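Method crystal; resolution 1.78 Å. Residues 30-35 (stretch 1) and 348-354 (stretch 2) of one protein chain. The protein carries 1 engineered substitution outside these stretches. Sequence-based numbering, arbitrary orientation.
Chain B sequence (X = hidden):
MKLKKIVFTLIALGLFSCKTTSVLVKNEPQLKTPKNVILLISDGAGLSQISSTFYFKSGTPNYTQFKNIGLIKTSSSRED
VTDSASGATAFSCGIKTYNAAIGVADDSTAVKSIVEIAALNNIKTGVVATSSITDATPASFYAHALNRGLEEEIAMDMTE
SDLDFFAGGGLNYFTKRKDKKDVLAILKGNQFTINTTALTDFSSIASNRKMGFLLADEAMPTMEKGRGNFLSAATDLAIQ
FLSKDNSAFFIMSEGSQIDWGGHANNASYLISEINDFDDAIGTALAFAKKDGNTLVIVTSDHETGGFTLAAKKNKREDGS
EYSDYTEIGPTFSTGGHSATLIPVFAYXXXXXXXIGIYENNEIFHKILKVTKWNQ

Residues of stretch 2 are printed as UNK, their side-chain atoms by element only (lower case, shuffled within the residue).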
ATOM      1  N   GLN B  30       9.214  -9.731  22.825  1.00 48.00           N
ATOM      2  CA  GLN B  30       9.425  -8.733  23.867  1.00 44.31           C
ATOM      3  C   GLN B  30       9.994  -7.440  23.278  0.72 38.86           C
ATOM      4  O   GLN B  30      11.208  -7.297  23.123  1.00 36.35           O
ATOM      5  CB  GLN B  30      10.373  -9.282  24.933  0.75 55.19           C
ATOM      6  CG  GLN B  30      10.341  -8.531  26.254  1.00 60.08           C
ATOM      7  CD  GLN B  30       9.185  -8.960  27.136  1.00 64.11           C
ATOM      8  OE1 GLN B  30       8.792 -10.126  27.140  0.70 64.00           O
ATOM      9  NE2 GLN B  30       8.637  -8.015  27.894  1.00 62.43           N
ATOM     10  N   LEU B  31       9.112  -6.498  22.958  1.00 35.15           N
ATOM     11  CA  LEU B  31       9.514  -5.254  22.309  1.00 33.59           C
ATOM     12  C   LEU B  31       9.968  -4.196  23.307  1.00 30.19           C
ATOM     13  O   LEU B  31       9.613  -4.239  24.480  1.00 30.79           O
ATOM     14  CB  LEU B  31       8.362  -4.685  21.479  1.00 32.93           C
ATOM     15  CG  LEU B  31       7.756  -5.576  20.397  1.00 31.32           C
ATOM     16  CD1 LEU B  31       6.668  -4.801  19.668  1.00 35.00           C
ATOM     17  CD2 LEU B  31       8.831  -6.048  19.434  1.00 37.05           C
ATOM     18  N   LYS B  32      10.749  -3.238  22.829  1.00 25.16           N
ATOM     19  CA  LYS B  32      11.132  -2.108  23.658  1.00 27.82           C
ATOM     20  C   LYS B  32       9.913  -1.231  23.900  1.00 29.67           C
ATOM     21  O   LYS B  32       8.943  -1.280  23.147  1.00 26.18           O
ATOM     22  CB  LYS B  32      12.231  -1.292  22.985  1.00 32.53           C
ATOM     23  CG  LYS B  32      13.446  -2.105  22.594  1.00 46.33           C
ATOM     24  CD  LYS B  32      14.700  -1.251  22.619  1.00 57.19           C
ATOM     25  CE  LYS B  32      14.578  -0.048  21.703  1.00 68.92           C
ATOM     26  NZ  LYS B  32      15.784   0.828  21.776  1.00 74.62           N
ATOM     27  N   THR B  33       9.977  -0.419  24.948  1.00 25.34           N
ATOM     28  CA  THR B  33       8.866   0.441  25.330  1.00 25.23           C
ATOM     29  C   THR B  33       9.172   1.907  25.037  1.00 19.33           C
ATOM     30  O   THR B  33      10.112   2.466  25.596  1.00 22.96           O
ATOM     31  CB  THR B  33       8.563   0.271  26.825  1.00 26.05           C
ATOM     32  OG1 THR B  33       8.250  -1.104  27.081  1.00 27.88           O
ATOM     33  CG2 THR B  33       7.382   1.146  27.245  1.00 25.94           C
ATOM     34  N   PRO B  34       8.382   2.537  24.154  1.00 20.28           N
ATOM     35  CA  PRO B  34       8.617   3.955  23.858  1.00 20.02           C
ATOM     36  C   PRO B  34       8.174   4.830  25.017  1.00 21.55           C
ATOM     37  O   PRO B  34       7.145   4.545  25.631  1.00 19.22           O
ATOM     38  CB  PRO B  34       7.698   4.238  22.664  1.00 24.57           C
ATOM     39  CG  PRO B  34       6.813   3.036  22.510  1.00 22.95           C
ATOM     40  CD  PRO B  34       7.130   2.036  23.568  1.00 25.20           C
ATOM     41  N   LYS B  35       8.933   5.879  25.303  1.00 19.05           N
ATOM     42  CA  LYS B  35       8.519   6.873  26.287  1.00 18.88           C
ATOM     43  C   LYS B  35       7.554   7.871  25.655  1.00 22.36           C
ATOM     44  O   LYS B  35       6.551   8.260  26.261  1.00 21.12           O
ATOM     45  CB  LYS B  35       9.744   7.605  26.827  1.00 20.94           C
ATOM     46  CG  LYS B  35       9.434   8.828  27.692  1.00 25.47           C
ATOM     47  CD  LYS B  35      10.728   9.456  28.216  1.00 27.93           C
ATOM     48  CE  LYS B  35      10.453  10.615  29.159  1.00 35.96           C
ATOM     49  NZ  LYS B  35      11.682  11.064  29.871  1.00 37.29           N
ATOM     50  N   UNK B 348      10.910   3.228  15.618  1.00 20.56           N
ATOM     51  CA  UNK B 348      11.270   3.432  17.010  1.00 18.78           C
ATOM     52  C   UNK B 348      10.841   2.279  17.899  1.00 17.41           C
ATOM     53  O   UNK B 348      10.362   1.258  17.407  1.00 20.55           O
ATOM     54  N   UNK B 349      11.026   2.429  19.216  1.00 17.97           N
ATOM     55  CA  UNK B 349      10.676   1.388  20.191  1.00 18.55           C
ATOM     56  C   UNK B 349       9.216   0.990  20.065  1.00 21.44           C
ATOM     57  O   UNK B 349       8.348   1.858  20.130  1.00 21.31           O
ATOM     58  c   UNK B 349      11.638   3.609  19.853  1.00 20.50           C
ATOM     59  c   UNK B 349      10.901   2.078  21.541  1.00 18.61           C
ATOM     60  c   UNK B 349      11.867   3.158  21.273  1.00 23.37           C
ATOM     61  N   UNK B 350       8.953  -0.300  19.879  1.00 23.05           N
ATOM     62  CA  UNK B 350       7.595  -0.797  19.744  1.00 18.38           C
ATOM     63  C   UNK B 350       7.047  -0.775  18.325  1.00 20.04           C
ATOM     64  O   UNK B 350       5.924  -1.224  18.077  1.00 20.75           O
ATOM     65  N   UNK B 351       7.828  -0.260  17.384  1.00 15.36           N
ATOM     66  CA  UNK B 351       7.317  -0.069  16.023  1.00 18.07           C
ATOM     67  C   UNK B 351       6.917  -1.392  15.351  1.00 18.29           C
ATOM     68  O   UNK B 351       6.066  -1.408  14.459  1.00 18.88           O
ATOM     69  o   UNK B 351       9.568   0.034  15.071  1.00 20.75           O
ATOM     70  c   UNK B 351       8.322   0.710  15.157  1.00 16.93           C
ATOM     71  N   UNK B 352       7.506  -2.499  15.792  1.00 18.70           N
ATOM     72  CA  UNK B 352       7.212  -3.805  15.197  1.00 18.53           C
ATOM     73  C   UNK B 352       5.755  -4.224  15.450  1.00 22.01           C
ATOM     74  O   UNK B 352       5.205  -5.049  14.734  1.00 17.25           O
ATOM     75  o   UNK B 352      11.509  -3.314  15.854  1.00 63.12           O
ATOM     76  o   UNK B 352       9.755  -3.058  17.154  1.00 40.27           O
ATOM     77  c   UNK B 352       9.633  -4.705  15.381  1.00 44.85           C
ATOM     78  c   UNK B 352      10.342  -3.614  16.190  1.00 54.81           C
ATOM     79  c   UNK B 352       8.156  -4.885  15.738  1.00 33.36           C
ATOM     80  N   UNK B 353       5.142  -3.662  16.485  1.00 16.09           N
ATOM     81  CA  UNK B 353       3.756  -3.987  16.804  1.00 15.20           C
ATOM     82  C   UNK B 353       2.798  -3.591  15.680  1.00 17.89           C
ATOM     83  O   UNK B 353       1.687  -4.123  15.583  1.00 15.20           O
ATOM     84  o   UNK B 353       2.734  -5.746  19.393  1.00 37.79           O
ATOM     85  o   UNK B 353       0.690  -5.693  18.583  1.00 52.26           O
ATOM     86  c   UNK B 353       1.776  -5.138  18.868  1.00 42.21           C
ATOM     87  c   UNK B 353       3.341  -3.299  18.109  1.00 21.86           C
ATOM     88  c   UNK B 353       1.936  -3.654  18.570  1.00 27.20           C
ATOM     89  N   UNK B 354       3.232  -2.678  14.816  1.00 14.98           N
ATOM     90  CA  UNK B 354       2.323  -2.103  13.824  1.00 14.64           C
ATOM     91  C   UNK B 354       2.364  -2.753  12.435  1.00 16.16           C
ATOM     92  O   UNK B 354       1.770  -2.220  11.495  1.00 14.93           O
ATOM     93  c   UNK B 354       1.005   0.749  15.170  1.00 19.54           C
ATOM     94  c   UNK B 354       2.551  -0.590  13.720  1.00 15.00           C
ATOM     95  c   UNK B 354       2.239   0.138  14.990  1.00 18.51           C
ATOM     96  c   UNK B 354       0.701   1.393  16.362  1.00 17.07           C
ATOM     97  c   UNK B 354       1.626   1.413  17.391  1.00 18.43           C
ATOM     98  c   UNK B 354       3.154   0.158  16.035  1.00 21.72           C
ATOM     99  c   UNK B 354       2.859   0.804  17.226  1.00 15.84           C
TER
HETATM  100  O   HOH W   1      11.216  -2.447  19.710  1.00 25.91           O

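Position 348 has backbone atoms and nothing more, and it touches no atom of stretch 1. Its phi and psi of 111° and -174° would jam a CB against the carbonyl oxygen of the preceding residue, and an ideal CB would also clash with a ring carbon of position 349. The residue is Gly 348. Gly 348 O accepts a hydrogen bond from the backbone N of position 351 at 3.0 Å, closing a type II beta turn.

Position 349 carries three carbons that close a ring onto its own backbone N. Its CA-to-CB bond points toward stretch 1, and the residue is buried there. The CB of position 349 lies 4.0 Å from Pro 34 CB and 3.9 Å from Lys 32 CB, so apolar surface meets apolar surface. The carbonyl takes part too: the backbone O of position 349 is 3.1 Å from Pro 34 CG, a tight approach. Such a ring can only be proline. Pro 349 suits the second place of the turn, since the ring holds phi near its value of -56°.

Position 350 again has no side-chain atoms. Its backbone N comes within 3.4 Å of Lys 32 O, but the angle is too poor for a hydrogen bond. With phi 88° and psi -3°, the usual conformation for the third place of a type II turn, a CB would be jammed against the carbonyl oxygen of Pro 349. Gly 350 it is. An ideal CB here would lie 3.5 Å from Pro 34 CG and 3.6 Å from Lys 32 O, a close fit, but the backbone angles alone call for glycine.

Position 351 has one carbon followed by one oxygen. Its CB points away from stretch 1 and makes no contact there. This is the side chain of Ser 351. With chi1 in the p well, the hydroxyl turns back to the turn: Ser 351 OG donates to Gly 348 O at 2.8 Å, reinforcing the backbone bond to the same acceptor.

Position 352 shows three carbons, the last bearing two oxygens. It starts toward stretch 1, and one of its oxygens lies near Leu 31. This chain length and carboxylate identify Glu 352. Glu 352 OE1 lies 3.9 Å from Leu 31 CD2, and the same oxygen accepts a hydrogen bond from water 1.

Position 353 has the same composition. Its aliphatic beginning packs against stretch 1, with its CB 4.0 Å from Leu 31 CD1. It is Glu 353, and both carboxylate oxygens are hydrogen-bonded elsewhere in the structure.

At position 354 one carbon leads to a six-carbon ring with no further atoms, which does not reach stretch 1: Phe 354. Its apolar aromatic ring suits a buried position.

The contact therefore relies on packing, with no direct hydrogen bond across it. The turn places Pro 349 against Lys 32 and Pro 34, and Leu 31 packs against Gly 350, Glu 352 and Glu 353, with Leu 31 CD1 3.7 Å from Glu 353 N. Water 1 supplies the polar link, accepting from Lys 32 N (3.3 Å) and Gly 350 N (3.1 Å) and donating to Glu 352 OE1 (3.0 Å).

Stretch 2 (348-354) GPGSEEF
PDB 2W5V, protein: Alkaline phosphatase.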